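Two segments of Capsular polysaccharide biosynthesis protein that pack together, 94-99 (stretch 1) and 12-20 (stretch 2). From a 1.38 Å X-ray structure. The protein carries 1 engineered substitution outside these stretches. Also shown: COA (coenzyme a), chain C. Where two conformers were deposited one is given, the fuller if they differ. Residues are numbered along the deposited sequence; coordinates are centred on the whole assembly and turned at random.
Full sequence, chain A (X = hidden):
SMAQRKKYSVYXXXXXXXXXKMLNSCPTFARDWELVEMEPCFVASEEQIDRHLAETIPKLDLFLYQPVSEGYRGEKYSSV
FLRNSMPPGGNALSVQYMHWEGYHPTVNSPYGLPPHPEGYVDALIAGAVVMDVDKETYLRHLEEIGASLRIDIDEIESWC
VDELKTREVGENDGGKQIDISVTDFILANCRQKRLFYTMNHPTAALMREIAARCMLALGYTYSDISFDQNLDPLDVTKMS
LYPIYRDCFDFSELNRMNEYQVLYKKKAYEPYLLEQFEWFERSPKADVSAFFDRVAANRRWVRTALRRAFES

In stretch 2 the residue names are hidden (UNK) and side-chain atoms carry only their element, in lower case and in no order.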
# COMPACT_ATOMS: atom_id res chain seq x y z
N SER A 94 -14.25 -3.85 9.05
CA SER A 94 -13.36 -3.70 7.91
C SER A 94 -12.53 -2.43 7.99
O SER A 94 -12.99 -1.35 8.42
CB SER A 94 -14.12 -3.79 6.60
OG SER A 94 -15.21 -2.87 6.60
N VAL A 95 -11.28 -2.59 7.55
CA VAL A 95 -10.28 -1.54 7.55
C VAL A 95 -9.82 -1.30 6.12
O VAL A 95 -9.51 -2.26 5.39
CB VAL A 95 -9.05 -1.96 8.40
CG1 VAL A 95 -8.00 -0.86 8.41
CG2 VAL A 95 -9.50 -2.29 9.81
N GLN A 96 -9.74 -0.03 5.76
CA GLN A 96 -9.30 0.40 4.46
C GLN A 96 -7.97 -0.26 4.06
O GLN A 96 -7.05 -0.36 4.88
CB GLN A 96 -9.11 1.91 4.50
CG GLN A 96 -8.57 2.54 3.22
CD GLN A 96 -8.67 4.05 3.31
OE1 GLN A 96 -8.17 4.65 4.26
NE2 GLN A 96 -9.36 4.67 2.34
N TYR A 97 -7.88 -0.68 2.80
CA TYR A 97 -6.62 -1.08 2.20
C TYR A 97 -5.96 0.20 1.69
O TYR A 97 -6.48 0.88 0.79
CB TYR A 97 -6.84 -2.08 1.06
CG TYR A 97 -5.55 -2.44 0.38
CD1 TYR A 97 -4.54 -3.13 1.06
CD2 TYR A 97 -5.32 -2.06 -0.94
CE1 TYR A 97 -3.35 -3.46 0.43
CE2 TYR A 97 -4.12 -2.37 -1.58
CZ TYR A 97 -3.14 -3.07 -0.88
OH TYR A 97 -1.96 -3.41 -1.49
N MET A 98 -4.84 0.57 2.30
CA MET A 98 -4.25 1.87 2.04
C MET A 98 -3.29 1.78 0.84
O MET A 98 -2.24 1.15 0.92
CB MET A 98 -3.51 2.35 3.30
CG MET A 98 -4.45 2.57 4.46
SD MET A 98 -3.61 2.79 6.04
CE MET A 98 -3.32 1.07 6.50
N HIS A 99 -3.66 2.45 -0.25
CA HIS A 99 -2.88 2.46 -1.48
C HIS A 99 -2.92 3.90 -1.98
O HIS A 99 -3.99 4.52 -2.01
CB HIS A 99 -3.47 1.46 -2.47
CG HIS A 99 -2.81 1.43 -3.81
ND1 HIS A 99 -2.15 0.31 -4.29
CD2 HIS A 99 -2.75 2.35 -4.80
CE1 HIS A 99 -1.71 0.56 -5.51
NE2 HIS A 99 -2.06 1.79 -5.84
N UNK A 12 -5.60 -9.47 6.36
CA UNK A 12 -5.65 -8.63 5.17
C UNK A 12 -4.34 -8.71 4.45
O UNK A 12 -3.74 -9.79 4.38
N UNK A 13 -3.91 -7.59 3.90
CA UNK A 13 -2.63 -7.49 3.21
C UNK A 13 -1.48 -7.47 4.22
O UNK A 13 -1.69 -7.66 5.43
o UNK A 13 -2.49 -5.07 3.28
c UNK A 13 -2.60 -6.19 2.41
N UNK A 14 -0.27 -7.18 3.74
CA UNK A 14 0.86 -6.95 4.65
C UNK A 14 0.58 -5.86 5.70
O UNK A 14 1.25 -5.79 6.72
s UNK A 14 2.27 -5.00 3.21
c UNK A 14 2.13 -6.64 3.85
N UNK A 15 -0.42 -5.00 5.45
CA UNK A 15 -0.78 -3.95 6.39
C UNK A 15 -1.45 -4.51 7.63
O UNK A 15 -1.43 -3.84 8.68
n UNK A 15 -1.44 -1.03 2.50
o UNK A 15 -3.16 -1.29 3.94
c UNK A 15 -1.02 -2.23 4.55
c UNK A 15 -1.72 -2.94 5.71
c UNK A 15 -1.97 -1.48 3.63
N UNK A 16 -2.02 -5.72 7.54
CA UNK A 16 -2.73 -6.31 8.66
C UNK A 16 -1.81 -6.67 9.84
O UNK A 16 -2.06 -6.21 10.95
c UNK A 16 -3.63 -7.45 8.20
N UNK A 17 -0.72 -7.44 9.62
CA UNK A 17 0.19 -7.68 10.73
C UNK A 17 0.78 -6.36 11.27
O UNK A 17 1.00 -6.23 12.48
c UNK A 17 0.49 -9.33 9.04
c UNK A 17 -0.39 -8.28 8.45
c UNK A 17 1.25 -8.60 10.11
N UNK A 18 1.02 -5.39 10.38
CA UNK A 18 1.57 -4.10 10.80
C UNK A 18 0.58 -3.37 11.71
O UNK A 18 0.99 -2.80 12.74
c UNK A 18 1.91 -3.23 9.60
N UNK A 19 -0.70 -3.43 11.37
CA UNK A 19 -1.75 -2.82 12.20
C UNK A 19 -1.84 -3.50 13.57
O UNK A 19 -1.96 -2.81 14.58
c UNK A 19 -3.08 -2.89 11.44
c UNK A 19 -4.30 -2.37 12.20
c UNK A 19 -4.13 -0.94 12.66
c UNK A 19 -5.52 -2.49 11.28
N UNK A 20 -1.79 -4.83 13.61
CA UNK A 20 -1.80 -5.55 14.88
C UNK A 20 -0.61 -5.12 15.76
O UNK A 20 -0.76 -4.92 16.97
c UNK A 20 -1.78 -7.04 14.64
N1A COA C . -5.60 2.62 -6.37
C2A COA C . -5.12 1.91 -7.42
N3A COA C . -4.95 0.58 -7.38
C4A COA C . -5.30 -0.10 -6.26
C5A COA C . -5.83 0.60 -5.10
C6A COA C . -5.97 2.05 -5.21
N6A COA C . -6.45 2.76 -4.17
N7A COA C . -6.09 -0.31 -4.13
C8A COA C . -5.76 -1.52 -4.65
N9A COA C . -5.26 -1.38 -5.90
C1B COA C . -4.83 -2.44 -6.83
C2B COA C . -4.17 -3.64 -6.19
O2B COA C . -2.77 -3.41 -6.03
C3B COA C . -4.50 -4.70 -7.23
O3B COA C . -3.60 -4.49 -8.34
P3B COA C . -3.43 -5.57 -9.52
O7A COA C . -2.28 -5.00 -10.33
O8A COA C . -3.08 -6.85 -8.81
O9A COA C . -4.74 -5.61 -10.26
C4B COA C . -5.91 -4.33 -7.67
O4B COA C . -6.05 -2.93 -7.39
C5B COA C . -7.02 -5.12 -6.97
O5B COA C . -6.84 -4.94 -5.57
P1A COA C . -8.05 -4.61 -4.60
O1A COA C . -7.45 -4.34 -3.26
O2A COA C . -8.93 -3.54 -5.19
O3A COA C . -8.96 -5.92 -4.55
P2A COA C . -8.72 -7.47 -4.14
O4A COA C . -8.90 -8.29 -5.39
O5A COA C . -9.65 -7.72 -2.99
O6A COA C . -7.20 -7.59 -3.68
CBP COA C . -5.17 -7.42 -2.41
CCP COA C . -6.70 -7.31 -2.36
CDP COA C . -4.58 -7.12 -1.04
CEP COA C . -4.82 -8.86 -2.74
CAP COA C . -4.66 -6.43 -3.49
OAP COA C . -4.84 -5.09 -3.04
C9P COA C . -3.23 -6.59 -3.97
O9P COA C . -2.96 -7.39 -4.85
N8P COA C . -2.29 -5.78 -3.46
C7P COA C . -0.91 -5.82 -3.90
C6P COA C . -0.10 -7.00 -3.41
C5P COA C . -0.05 -6.94 -1.90
O5P COA C . -0.90 -7.51 -1.22
N4P COA C . 0.95 -6.25 -1.39
C3P COA C . 1.12 -6.11 0.02
C2P COA C . 1.14 -4.64 0.38
S1P COA C . 0.75 -4.49 2.08

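Position 12 has backbone atoms and nothing beyond CA. Its phi/psi of 164/-143° would jam a CB against the carbonyl O of the preceding residue, so the backbone itself calls for glycine: Gly 12. It touches nothing on stretch 1.

Position 13 carries one carbon and then one oxygen, with no branch, and the oxygen lies 3.4 Å from CE1 of Tyr 97, near the plane of that ring and at its edge. A lone hydroxyl on CB identifies Ser 13. With chi1 at 72° (p), its OG accepts a hydrogen bond from the backbone N of position 15 (3.0 Å, 159°), a capping bond at the turn that leads into the helix.

Position 14 ends in sulfur after a single carbon, which excludes the longer methionine and gives Cys 14. Its SG comes no closer to stretch 1 than 6.5 Å, to Tyr 97 CE1, and instead sits 2.0 Å from S1P of coenzyme A, a covalent disulfide.

Position 15 has three carbons in an unbranched chain, the third carrying one oxygen and one nitrogen. An amide at that distance from the backbone means Gln 15; asparagine would be one carbon shorter, and glutamate would end in two oxygens. The chain runs m then t (chi1 -63°, chi2 166°), and its CA-to-CB bond points toward stretch 1. The partners fit the assignment of the amide ends: OE1 accepts from Met 98 N, and NE2 donates to Met 98 O.

Position 16 has one side-chain carbon, hence Ala 16; it is out of reach of stretch 1, and its N donates to Ser 13 O at 2.9 Å. Position 17 has three carbons closing a ring onto its own backbone N, the signature of Pro 17, also out of reach. Position 18 again shows one carbon, Ala 18, with no contact across the stretches.

Position 19 holds four carbons, forked at the second, and one branch end comes 4.1 Å from Val 95 CG1. The fork beyond CB distinguishes Leu 19 from isoleucine; chi1 is 177° (t), and the approaching atom is CD2. Backbone N of Leu 19 donates to Gln 15 O (2.8 Å), placing both residues one helical turn apart. Position 20 has a single carbon, Ala 20, far from stretch 1.

The contact is small, 255 Å² summed over both sides, and Gln 15 contributes the largest share. Its amide engages the backbone of Met 98 twice, Met 98 N to Gln 15 OE1 at 3.0 Å (167°) and Gln 15 NE2 to Met 98 O at 2.8 Å (146°), so one side chain satisfies both polar groups of a residue in an irregular segment. The apolar Val 95 and Leu 19 pair adds packing a helical turn further along. Coenzyme A links the stretches as well: its S1P is bonded to Cys 14 SG, while its N8P donates to Tyr 97 OH at 3.1 Å.

Stretch 2 (12-20) GSCQAPALA
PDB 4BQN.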